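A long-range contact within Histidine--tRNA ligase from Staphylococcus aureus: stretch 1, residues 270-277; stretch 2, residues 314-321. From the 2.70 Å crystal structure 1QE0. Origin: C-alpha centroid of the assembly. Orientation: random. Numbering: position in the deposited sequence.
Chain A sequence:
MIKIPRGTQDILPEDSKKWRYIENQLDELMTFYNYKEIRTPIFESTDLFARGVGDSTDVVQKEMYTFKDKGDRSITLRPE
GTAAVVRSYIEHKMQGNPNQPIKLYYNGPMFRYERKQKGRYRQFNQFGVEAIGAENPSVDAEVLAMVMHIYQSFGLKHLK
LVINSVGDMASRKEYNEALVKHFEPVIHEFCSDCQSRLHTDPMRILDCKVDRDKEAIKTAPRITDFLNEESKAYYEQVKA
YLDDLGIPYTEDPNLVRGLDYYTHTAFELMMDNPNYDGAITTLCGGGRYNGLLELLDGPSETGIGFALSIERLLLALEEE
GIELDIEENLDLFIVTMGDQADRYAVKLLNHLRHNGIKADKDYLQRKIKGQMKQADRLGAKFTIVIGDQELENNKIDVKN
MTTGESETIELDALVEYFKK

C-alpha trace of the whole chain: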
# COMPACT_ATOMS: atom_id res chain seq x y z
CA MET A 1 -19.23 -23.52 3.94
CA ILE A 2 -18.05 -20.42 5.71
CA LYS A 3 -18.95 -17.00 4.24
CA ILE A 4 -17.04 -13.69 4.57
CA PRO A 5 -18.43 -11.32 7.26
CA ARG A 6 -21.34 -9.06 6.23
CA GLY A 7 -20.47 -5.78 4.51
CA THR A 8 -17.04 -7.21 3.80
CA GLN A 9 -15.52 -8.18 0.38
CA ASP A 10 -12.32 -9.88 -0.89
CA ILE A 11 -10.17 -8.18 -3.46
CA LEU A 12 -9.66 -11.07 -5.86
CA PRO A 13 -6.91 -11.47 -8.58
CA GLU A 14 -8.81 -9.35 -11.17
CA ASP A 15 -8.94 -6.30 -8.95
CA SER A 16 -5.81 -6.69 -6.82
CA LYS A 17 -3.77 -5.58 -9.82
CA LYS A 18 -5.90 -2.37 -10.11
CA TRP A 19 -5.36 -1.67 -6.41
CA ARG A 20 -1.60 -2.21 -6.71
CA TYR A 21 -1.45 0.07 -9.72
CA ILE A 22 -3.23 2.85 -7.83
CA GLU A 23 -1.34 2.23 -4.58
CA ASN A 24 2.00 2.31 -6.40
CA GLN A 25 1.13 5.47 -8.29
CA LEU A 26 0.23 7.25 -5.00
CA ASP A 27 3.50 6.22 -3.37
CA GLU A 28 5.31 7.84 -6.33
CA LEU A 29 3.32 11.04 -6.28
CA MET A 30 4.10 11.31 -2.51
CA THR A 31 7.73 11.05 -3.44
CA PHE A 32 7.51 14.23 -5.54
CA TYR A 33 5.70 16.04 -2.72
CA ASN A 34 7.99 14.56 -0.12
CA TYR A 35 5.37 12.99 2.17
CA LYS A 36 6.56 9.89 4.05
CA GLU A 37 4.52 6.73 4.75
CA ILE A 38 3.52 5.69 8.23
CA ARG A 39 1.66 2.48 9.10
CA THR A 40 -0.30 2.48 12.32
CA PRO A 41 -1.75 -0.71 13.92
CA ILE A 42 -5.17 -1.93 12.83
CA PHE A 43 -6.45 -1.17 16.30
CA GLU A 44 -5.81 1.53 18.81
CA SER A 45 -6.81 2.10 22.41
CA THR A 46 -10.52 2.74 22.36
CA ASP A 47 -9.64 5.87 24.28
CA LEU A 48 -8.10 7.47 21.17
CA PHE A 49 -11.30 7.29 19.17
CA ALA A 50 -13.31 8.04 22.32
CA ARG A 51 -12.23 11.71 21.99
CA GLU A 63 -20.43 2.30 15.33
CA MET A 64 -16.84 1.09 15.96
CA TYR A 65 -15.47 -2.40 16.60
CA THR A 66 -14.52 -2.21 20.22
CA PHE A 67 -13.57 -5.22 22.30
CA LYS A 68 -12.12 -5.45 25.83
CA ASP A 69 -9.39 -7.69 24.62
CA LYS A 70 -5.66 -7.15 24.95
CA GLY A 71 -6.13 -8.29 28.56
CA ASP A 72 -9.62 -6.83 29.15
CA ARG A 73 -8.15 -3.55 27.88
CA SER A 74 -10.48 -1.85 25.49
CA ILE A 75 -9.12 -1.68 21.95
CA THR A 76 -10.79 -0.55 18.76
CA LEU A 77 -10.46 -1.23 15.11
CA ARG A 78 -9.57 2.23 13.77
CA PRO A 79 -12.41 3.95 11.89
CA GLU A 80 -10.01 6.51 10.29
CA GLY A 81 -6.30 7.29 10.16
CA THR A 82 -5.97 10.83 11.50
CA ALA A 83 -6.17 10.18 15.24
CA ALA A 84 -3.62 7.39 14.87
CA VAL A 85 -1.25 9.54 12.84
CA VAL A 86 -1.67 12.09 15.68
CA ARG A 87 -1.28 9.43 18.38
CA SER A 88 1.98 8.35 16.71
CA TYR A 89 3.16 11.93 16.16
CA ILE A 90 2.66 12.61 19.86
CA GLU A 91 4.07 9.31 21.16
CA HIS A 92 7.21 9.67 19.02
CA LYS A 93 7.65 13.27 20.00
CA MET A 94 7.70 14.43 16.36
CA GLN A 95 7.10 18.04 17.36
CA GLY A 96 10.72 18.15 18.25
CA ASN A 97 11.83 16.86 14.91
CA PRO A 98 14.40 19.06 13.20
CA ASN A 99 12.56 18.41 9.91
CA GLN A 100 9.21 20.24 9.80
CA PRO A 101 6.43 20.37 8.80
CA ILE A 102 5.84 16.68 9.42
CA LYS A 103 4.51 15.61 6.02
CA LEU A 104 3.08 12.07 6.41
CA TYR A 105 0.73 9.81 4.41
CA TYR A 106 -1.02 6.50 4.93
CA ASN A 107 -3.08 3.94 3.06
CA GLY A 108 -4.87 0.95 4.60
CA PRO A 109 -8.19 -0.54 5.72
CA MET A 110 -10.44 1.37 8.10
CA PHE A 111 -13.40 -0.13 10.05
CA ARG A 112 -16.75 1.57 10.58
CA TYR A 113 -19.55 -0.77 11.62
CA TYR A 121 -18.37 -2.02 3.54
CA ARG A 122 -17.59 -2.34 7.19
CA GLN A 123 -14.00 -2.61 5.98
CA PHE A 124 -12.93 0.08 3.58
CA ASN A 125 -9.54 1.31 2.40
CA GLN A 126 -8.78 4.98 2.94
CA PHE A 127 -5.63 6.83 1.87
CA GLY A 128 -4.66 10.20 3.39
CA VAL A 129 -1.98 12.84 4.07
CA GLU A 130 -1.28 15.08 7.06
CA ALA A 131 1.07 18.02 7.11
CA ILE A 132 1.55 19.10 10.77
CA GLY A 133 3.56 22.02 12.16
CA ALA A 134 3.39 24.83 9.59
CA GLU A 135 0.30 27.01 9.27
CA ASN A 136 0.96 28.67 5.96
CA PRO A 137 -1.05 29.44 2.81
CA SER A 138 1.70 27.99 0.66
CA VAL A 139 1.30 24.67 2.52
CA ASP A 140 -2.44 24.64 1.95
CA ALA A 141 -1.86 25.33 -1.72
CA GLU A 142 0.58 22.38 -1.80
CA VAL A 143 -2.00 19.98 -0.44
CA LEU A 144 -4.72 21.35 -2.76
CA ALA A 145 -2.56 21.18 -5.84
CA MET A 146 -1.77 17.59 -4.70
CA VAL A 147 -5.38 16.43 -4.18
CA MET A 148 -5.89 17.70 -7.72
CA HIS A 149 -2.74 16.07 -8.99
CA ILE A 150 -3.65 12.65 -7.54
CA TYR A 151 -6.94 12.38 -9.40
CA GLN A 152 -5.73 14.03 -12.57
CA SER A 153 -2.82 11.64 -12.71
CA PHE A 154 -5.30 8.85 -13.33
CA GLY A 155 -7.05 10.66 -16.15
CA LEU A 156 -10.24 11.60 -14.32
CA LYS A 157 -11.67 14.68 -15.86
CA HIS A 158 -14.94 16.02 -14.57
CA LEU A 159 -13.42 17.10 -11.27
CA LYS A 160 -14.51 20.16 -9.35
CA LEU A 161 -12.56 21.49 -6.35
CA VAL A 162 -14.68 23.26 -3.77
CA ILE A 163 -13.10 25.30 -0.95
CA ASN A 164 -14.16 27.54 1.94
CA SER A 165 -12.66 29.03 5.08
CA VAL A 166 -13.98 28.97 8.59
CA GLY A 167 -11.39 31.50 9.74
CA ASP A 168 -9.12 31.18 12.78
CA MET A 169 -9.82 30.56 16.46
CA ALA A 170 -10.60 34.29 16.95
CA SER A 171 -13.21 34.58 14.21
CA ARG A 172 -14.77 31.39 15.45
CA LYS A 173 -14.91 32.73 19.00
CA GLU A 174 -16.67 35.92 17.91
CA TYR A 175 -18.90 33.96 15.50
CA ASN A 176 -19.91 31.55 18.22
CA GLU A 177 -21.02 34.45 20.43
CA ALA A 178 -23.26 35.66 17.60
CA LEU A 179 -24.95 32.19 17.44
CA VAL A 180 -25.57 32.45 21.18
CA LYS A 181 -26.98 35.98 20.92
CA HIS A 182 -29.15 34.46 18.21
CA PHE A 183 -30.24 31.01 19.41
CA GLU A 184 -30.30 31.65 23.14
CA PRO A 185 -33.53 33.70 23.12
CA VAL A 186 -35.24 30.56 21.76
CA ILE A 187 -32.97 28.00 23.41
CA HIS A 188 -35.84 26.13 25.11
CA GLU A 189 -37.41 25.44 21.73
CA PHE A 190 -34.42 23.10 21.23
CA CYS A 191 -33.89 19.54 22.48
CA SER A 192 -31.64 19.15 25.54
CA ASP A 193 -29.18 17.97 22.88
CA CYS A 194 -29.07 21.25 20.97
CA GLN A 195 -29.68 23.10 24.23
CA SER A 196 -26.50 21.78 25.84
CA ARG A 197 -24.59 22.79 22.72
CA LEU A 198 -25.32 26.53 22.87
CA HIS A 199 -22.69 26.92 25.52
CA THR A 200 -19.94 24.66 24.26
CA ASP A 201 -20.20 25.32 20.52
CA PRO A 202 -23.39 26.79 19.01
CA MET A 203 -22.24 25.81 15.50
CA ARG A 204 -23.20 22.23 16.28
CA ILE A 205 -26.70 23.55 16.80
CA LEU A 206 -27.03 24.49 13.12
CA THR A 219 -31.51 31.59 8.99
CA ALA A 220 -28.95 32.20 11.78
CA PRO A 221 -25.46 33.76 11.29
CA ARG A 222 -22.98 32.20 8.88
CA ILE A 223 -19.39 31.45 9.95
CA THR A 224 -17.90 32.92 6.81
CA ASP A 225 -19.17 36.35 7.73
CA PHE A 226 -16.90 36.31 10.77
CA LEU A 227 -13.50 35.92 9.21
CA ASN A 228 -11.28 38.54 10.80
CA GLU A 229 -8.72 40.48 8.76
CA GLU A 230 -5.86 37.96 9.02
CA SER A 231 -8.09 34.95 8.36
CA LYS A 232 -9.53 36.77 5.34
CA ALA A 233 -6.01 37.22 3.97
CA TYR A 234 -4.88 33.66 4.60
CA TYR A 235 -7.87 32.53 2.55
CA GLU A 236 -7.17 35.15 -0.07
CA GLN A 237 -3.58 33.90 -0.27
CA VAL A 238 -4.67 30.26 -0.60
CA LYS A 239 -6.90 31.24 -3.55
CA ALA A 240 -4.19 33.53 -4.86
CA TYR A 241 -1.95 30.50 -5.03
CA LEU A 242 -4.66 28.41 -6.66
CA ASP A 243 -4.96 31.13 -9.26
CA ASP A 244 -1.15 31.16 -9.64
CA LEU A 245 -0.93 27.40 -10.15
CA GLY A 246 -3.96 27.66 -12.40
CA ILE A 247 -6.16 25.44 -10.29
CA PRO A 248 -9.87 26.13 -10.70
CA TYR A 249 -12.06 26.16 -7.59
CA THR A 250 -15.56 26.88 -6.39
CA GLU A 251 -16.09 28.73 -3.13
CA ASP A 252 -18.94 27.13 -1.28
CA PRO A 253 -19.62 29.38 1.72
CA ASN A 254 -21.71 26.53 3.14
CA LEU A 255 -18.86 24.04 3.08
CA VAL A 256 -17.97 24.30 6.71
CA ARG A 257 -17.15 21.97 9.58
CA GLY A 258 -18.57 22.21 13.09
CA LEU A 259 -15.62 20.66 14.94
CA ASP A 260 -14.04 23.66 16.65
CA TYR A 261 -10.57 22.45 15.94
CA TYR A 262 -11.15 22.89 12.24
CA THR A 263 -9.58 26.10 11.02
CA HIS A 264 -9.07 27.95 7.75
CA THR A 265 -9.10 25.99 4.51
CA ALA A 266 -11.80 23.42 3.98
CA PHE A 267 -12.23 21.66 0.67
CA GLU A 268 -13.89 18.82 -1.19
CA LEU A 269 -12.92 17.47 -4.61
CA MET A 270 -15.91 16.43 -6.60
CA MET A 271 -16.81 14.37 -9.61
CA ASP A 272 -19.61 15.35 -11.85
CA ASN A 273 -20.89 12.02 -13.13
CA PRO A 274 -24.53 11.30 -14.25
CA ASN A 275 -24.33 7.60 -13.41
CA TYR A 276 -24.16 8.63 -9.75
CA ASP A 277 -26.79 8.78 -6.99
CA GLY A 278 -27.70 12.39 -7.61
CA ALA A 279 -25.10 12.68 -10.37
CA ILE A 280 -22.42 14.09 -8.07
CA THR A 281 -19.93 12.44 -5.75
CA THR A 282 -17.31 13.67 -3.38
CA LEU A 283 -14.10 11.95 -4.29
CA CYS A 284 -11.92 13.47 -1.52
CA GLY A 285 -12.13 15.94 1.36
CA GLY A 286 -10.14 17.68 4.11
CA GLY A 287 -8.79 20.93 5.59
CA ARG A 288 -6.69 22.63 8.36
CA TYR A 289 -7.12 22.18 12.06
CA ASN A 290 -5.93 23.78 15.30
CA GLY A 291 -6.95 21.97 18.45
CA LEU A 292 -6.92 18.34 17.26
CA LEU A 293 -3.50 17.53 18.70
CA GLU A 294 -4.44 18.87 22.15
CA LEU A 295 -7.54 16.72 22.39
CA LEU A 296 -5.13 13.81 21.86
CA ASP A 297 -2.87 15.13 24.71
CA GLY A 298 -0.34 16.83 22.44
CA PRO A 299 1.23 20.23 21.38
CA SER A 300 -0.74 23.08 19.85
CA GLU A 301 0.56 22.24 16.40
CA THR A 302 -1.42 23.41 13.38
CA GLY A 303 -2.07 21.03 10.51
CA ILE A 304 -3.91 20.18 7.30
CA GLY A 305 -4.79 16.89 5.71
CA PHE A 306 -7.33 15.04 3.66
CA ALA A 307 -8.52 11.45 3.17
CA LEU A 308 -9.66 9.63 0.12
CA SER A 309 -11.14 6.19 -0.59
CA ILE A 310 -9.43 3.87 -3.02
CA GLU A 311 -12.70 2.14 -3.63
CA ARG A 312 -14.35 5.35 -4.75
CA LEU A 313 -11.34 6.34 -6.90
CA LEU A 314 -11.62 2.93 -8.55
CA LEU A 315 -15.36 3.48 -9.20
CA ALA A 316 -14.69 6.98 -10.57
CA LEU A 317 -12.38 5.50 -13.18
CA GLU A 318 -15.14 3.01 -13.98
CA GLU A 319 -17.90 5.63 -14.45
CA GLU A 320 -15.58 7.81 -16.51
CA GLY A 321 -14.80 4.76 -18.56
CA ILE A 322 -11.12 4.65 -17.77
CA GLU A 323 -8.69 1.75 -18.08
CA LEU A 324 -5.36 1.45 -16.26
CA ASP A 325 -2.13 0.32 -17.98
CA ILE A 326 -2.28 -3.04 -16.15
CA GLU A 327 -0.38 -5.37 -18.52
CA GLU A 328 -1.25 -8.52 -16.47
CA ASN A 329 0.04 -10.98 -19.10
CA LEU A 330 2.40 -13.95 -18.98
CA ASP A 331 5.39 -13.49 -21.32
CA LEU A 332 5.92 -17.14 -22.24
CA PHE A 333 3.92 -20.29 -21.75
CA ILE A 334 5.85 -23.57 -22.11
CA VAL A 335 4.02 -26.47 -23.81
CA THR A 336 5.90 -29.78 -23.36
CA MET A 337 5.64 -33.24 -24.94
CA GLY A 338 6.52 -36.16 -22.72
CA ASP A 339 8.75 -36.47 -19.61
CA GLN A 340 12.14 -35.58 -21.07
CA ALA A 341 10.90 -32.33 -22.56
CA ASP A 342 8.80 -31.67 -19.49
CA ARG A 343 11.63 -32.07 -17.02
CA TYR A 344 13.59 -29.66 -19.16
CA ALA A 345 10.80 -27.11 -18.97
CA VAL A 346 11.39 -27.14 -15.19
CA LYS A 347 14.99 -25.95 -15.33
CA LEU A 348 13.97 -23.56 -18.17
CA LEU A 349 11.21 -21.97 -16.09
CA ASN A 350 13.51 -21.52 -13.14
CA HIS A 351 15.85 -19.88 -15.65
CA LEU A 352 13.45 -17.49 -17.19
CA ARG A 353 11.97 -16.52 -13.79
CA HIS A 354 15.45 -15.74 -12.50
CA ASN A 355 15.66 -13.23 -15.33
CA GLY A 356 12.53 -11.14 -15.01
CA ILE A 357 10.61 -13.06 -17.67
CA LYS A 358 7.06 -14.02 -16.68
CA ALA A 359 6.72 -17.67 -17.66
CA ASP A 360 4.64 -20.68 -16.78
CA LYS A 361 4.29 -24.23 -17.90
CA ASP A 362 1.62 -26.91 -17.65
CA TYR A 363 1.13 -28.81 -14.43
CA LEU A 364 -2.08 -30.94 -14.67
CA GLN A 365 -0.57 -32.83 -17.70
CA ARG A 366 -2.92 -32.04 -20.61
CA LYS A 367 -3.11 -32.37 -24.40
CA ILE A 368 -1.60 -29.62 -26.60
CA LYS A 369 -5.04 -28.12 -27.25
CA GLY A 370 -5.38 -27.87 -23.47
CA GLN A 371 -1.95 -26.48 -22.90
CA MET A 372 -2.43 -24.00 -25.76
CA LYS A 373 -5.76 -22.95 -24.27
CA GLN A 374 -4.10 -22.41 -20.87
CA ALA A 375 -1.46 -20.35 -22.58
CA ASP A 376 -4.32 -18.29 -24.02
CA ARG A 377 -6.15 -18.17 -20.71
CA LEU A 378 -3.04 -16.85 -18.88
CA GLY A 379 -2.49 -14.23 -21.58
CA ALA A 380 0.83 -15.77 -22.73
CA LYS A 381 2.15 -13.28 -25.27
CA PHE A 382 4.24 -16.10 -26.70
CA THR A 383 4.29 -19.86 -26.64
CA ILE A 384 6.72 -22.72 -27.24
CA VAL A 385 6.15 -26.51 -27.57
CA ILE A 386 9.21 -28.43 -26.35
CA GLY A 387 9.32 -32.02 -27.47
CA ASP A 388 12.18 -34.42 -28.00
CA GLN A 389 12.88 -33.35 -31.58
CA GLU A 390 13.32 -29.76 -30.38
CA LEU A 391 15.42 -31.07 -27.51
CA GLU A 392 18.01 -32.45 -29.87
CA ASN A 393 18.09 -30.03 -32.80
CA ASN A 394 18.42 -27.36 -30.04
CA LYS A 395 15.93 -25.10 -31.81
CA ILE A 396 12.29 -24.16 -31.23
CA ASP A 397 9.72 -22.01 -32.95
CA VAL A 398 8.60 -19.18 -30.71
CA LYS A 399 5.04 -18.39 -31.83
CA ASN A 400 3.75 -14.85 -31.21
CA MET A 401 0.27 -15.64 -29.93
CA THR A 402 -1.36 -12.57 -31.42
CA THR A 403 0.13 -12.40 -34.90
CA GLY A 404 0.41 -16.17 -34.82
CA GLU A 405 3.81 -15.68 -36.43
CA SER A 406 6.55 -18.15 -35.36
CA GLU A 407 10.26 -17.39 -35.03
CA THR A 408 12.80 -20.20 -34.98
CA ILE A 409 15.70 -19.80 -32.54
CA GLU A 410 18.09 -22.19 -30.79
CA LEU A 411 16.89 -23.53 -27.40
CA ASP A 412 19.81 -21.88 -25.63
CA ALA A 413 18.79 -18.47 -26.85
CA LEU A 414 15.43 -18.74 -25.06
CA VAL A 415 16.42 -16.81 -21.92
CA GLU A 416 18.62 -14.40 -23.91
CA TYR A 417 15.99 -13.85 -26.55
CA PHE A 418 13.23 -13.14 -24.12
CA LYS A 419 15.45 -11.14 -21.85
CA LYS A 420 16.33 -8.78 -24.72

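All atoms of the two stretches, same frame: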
# COMPACT_ATOMS: atom_id res chain seq x y z
N MET A 270 -14.75 17.15 -6.15
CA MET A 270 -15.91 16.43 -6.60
C MET A 270 -15.93 16.07 -8.07
O MET A 270 -15.21 16.65 -8.90
CB MET A 270 -17.23 17.07 -6.13
CG MET A 270 -17.08 18.36 -5.34
SD MET A 270 -18.54 18.68 -4.34
CE MET A 270 -18.46 17.31 -3.25
N MET A 271 -16.64 14.98 -8.31
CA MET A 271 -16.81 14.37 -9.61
C MET A 271 -18.22 14.55 -10.05
O MET A 271 -19.19 14.24 -9.33
CB MET A 271 -16.50 12.87 -9.47
CG MET A 271 -17.12 11.90 -10.50
SD MET A 271 -16.03 11.45 -11.88
CE MET A 271 -14.45 11.83 -11.22
N ASP A 272 -18.33 15.14 -11.23
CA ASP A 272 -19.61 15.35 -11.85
C ASP A 272 -19.77 14.11 -12.72
O ASP A 272 -19.01 13.92 -13.69
CB ASP A 272 -19.58 16.60 -12.75
CG ASP A 272 -19.48 17.90 -11.98
OD1 ASP A 272 -18.69 18.78 -12.41
OD2 ASP A 272 -20.21 18.04 -10.97
N ASN A 273 -20.66 13.21 -12.33
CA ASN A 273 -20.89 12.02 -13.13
C ASN A 273 -22.33 11.53 -13.00
O ASN A 273 -22.71 10.98 -11.97
CB ASN A 273 -19.90 10.91 -12.80
CG ASN A 273 -19.82 9.87 -13.90
OD1 ASN A 273 -20.78 9.11 -14.12
ND2 ASN A 273 -18.68 9.83 -14.61
N PRO A 274 -23.12 11.68 -14.08
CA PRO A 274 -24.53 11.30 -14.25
C PRO A 274 -24.94 9.90 -13.81
O PRO A 274 -26.10 9.68 -13.43
CB PRO A 274 -24.77 11.52 -15.75
CG PRO A 274 -23.42 11.29 -16.35
CD PRO A 274 -22.56 12.07 -15.39
N ASN A 275 -24.01 8.95 -13.83
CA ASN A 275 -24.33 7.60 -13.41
C ASN A 275 -24.16 7.45 -11.90
O ASN A 275 -23.97 6.35 -11.39
CB ASN A 275 -23.46 6.59 -14.14
CG ASN A 275 -23.52 6.78 -15.64
OD1 ASN A 275 -24.56 7.15 -16.20
ND2 ASN A 275 -22.39 6.53 -16.32
N TYR A 276 -24.30 8.57 -11.19
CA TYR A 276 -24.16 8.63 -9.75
C TYR A 276 -25.47 8.94 -9.03
O TYR A 276 -26.37 9.54 -9.61
CB TYR A 276 -23.13 9.70 -9.39
CG TYR A 276 -21.75 9.15 -9.43
CD1 TYR A 276 -21.50 7.88 -8.95
CD2 TYR A 276 -20.69 9.91 -9.92
CE1 TYR A 276 -20.22 7.35 -8.94
CE2 TYR A 276 -19.39 9.39 -9.91
CZ TYR A 276 -19.17 8.10 -9.41
OH TYR A 276 -17.91 7.55 -9.36
N ASP A 277 -25.58 8.51 -7.77
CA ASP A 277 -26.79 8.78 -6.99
C ASP A 277 -26.82 10.29 -6.83
O ASP A 277 -26.11 10.86 -6.00
CB ASP A 277 -26.73 8.09 -5.62
CG ASP A 277 -28.06 8.19 -4.83
OD1 ASP A 277 -29.01 8.90 -5.28
OD2 ASP A 277 -28.13 7.52 -3.76
N LEU A 314 -11.45 4.05 -7.63
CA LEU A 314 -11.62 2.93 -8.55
C LEU A 314 -12.95 3.08 -9.32
O LEU A 314 -12.97 3.07 -10.55
CB LEU A 314 -11.61 1.61 -7.77
CG LEU A 314 -10.43 0.64 -7.98
CD1 LEU A 314 -9.63 1.01 -9.19
CD2 LEU A 314 -9.54 0.58 -6.77
N LEU A 315 -14.04 3.32 -8.60
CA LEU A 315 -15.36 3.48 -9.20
C LEU A 315 -15.46 4.70 -10.13
O LEU A 315 -16.19 4.67 -11.12
CB LEU A 315 -16.41 3.59 -8.09
CG LEU A 315 -17.84 3.11 -8.32
CD1 LEU A 315 -18.76 4.26 -7.96
CD2 LEU A 315 -18.06 2.63 -9.76
N ALA A 316 -14.72 5.75 -9.79
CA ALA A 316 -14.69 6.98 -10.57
C ALA A 316 -14.12 6.64 -11.92
O ALA A 316 -14.65 7.07 -12.94
CB ALA A 316 -13.83 8.02 -9.90
N LEU A 317 -13.02 5.89 -11.92
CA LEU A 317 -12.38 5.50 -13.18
C LEU A 317 -13.38 4.71 -14.02
O LEU A 317 -13.48 4.90 -15.23
CB LEU A 317 -11.12 4.67 -12.95
CG LEU A 317 -9.72 5.25 -12.68
CD1 LEU A 317 -9.54 6.61 -13.33
CD2 LEU A 317 -9.46 5.35 -11.22
N GLU A 318 -14.14 3.85 -13.35
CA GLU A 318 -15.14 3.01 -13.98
C GLU A 318 -16.17 3.90 -14.69
O GLU A 318 -16.28 3.86 -15.94
CB GLU A 318 -15.86 2.19 -12.92
CG GLU A 318 -15.93 0.70 -13.15
CD GLU A 318 -16.84 0.04 -12.13
OE1 GLU A 318 -18.08 0.07 -12.32
OE2 GLU A 318 -16.32 -0.48 -11.11
N GLU A 319 -16.88 4.73 -13.91
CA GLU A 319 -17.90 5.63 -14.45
C GLU A 319 -17.41 6.52 -15.57
O GLU A 319 -18.17 6.87 -16.45
CB GLU A 319 -18.51 6.50 -13.36
CG GLU A 319 -19.04 5.78 -12.13
CD GLU A 319 -20.24 4.88 -12.40
OE1 GLU A 319 -20.36 4.35 -13.52
OE2 GLU A 319 -21.05 4.68 -11.47
N GLU A 320 -16.15 6.95 -15.49
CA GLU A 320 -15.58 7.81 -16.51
C GLU A 320 -15.11 6.96 -17.67
O GLU A 320 -14.63 7.48 -18.68
CB GLU A 320 -14.40 8.63 -15.95
CG GLU A 320 -14.78 9.58 -14.81
CD GLU A 320 -14.99 11.05 -15.25
OE1 GLU A 320 -13.98 11.70 -15.65
OE2 GLU A 320 -16.15 11.53 -15.14
N GLY A 321 -15.22 5.66 -17.51
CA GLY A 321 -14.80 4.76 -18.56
C GLY A 321 -13.31 4.82 -18.75
O GLY A 321 -12.82 5.06 -19.85

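Where does the helix of stretch 2 first meet stretch 1? Leu314 is out of reach, so the contact opens at Leu315. Its CA-to-CB bond points sideways, yet, with chi1 in t, the end of the side chain comes nearer to stretch 1, and Leu315 CD1 lies 3.6 Å from Tyr276 CE1. The methyl group sits at the edge of the aromatic ring, near its plane, so this is an apolar edge contact and not packing on the ring face. Tyr276 reaches the helix in a similar way: its own CA-to-CB bond is sideways, and the length of the side chain carries the ring across.

Why does the small side chain of Ala316 suit the next position? Two side chains of stretch 1 converge here. The tyrosine hydroxyl comes close to the helix backbone, with Tyr276 OH 3.5 Å from Ala316 CA and 4.1 Å from Ala316 CB. Met271, on the strand, points toward the helix and places Met271 CE 4.1 Å from Ala316 CB. A single methyl group thus meets both the thioether side chain and the phenol oxygen, and both Ala316 and Met271 are buried. Leu317 follows with its CA-to-CB bond pointing away from stretch 1, and Glu318 points sideways; neither touches the other stretch.

How does Glu319, a charged residue, come to have more of its surface covered by the other stretch than any other residue here? One helical turn beyond Leu315, it points toward stretch 1, and its chain, with chi1 and chi2 both m, offers carbon as well as oxygen. Glu319 CG lies 3.5 Å from Tyr276 OH, and Glu319 CB lies 3.5 Å from Asn273 OD1. The carboxylate extends to the turn formed by Asn273 to Tyr276, where Glu319 OE2 is 3.4 Å from Asn275 O. These are two acceptors, so the approach is a close contact and not a hydrogen bond. Carbon and carboxylate alike lie against stretch 1, and the residue remains partly exposed.

What provides the polar link between the stretches? Glu320 supplies it as the helix gives way to loop. Its CA-to-CB bond is sideways, but the end of the side chain comes nearer, and Glu320 OE2 accepts a hydrogen bond of 3.1 Å from Asn273 ND2, with an N-H...acceptor angle of 146°. The same atom, Glu320 OE2, lies 3.3 Å from Met271 SD, while OE1 is hydrogen-bonded elsewhere in the structure. Asn273 suits its buried place because its amide can serve two sides: as ND2 donates to Glu320, Asn273 OD1 accepts a 3.2 Å hydrogen bond from the backbone N of Asn275, bracing the type I turn. Gly321 then ends the segment without touching stretch 1. Its positive phi, which favours glycine, belongs to a Schellman motif, and Gly321 N donates a 2.6 Å hydrogen bond to Glu318 O.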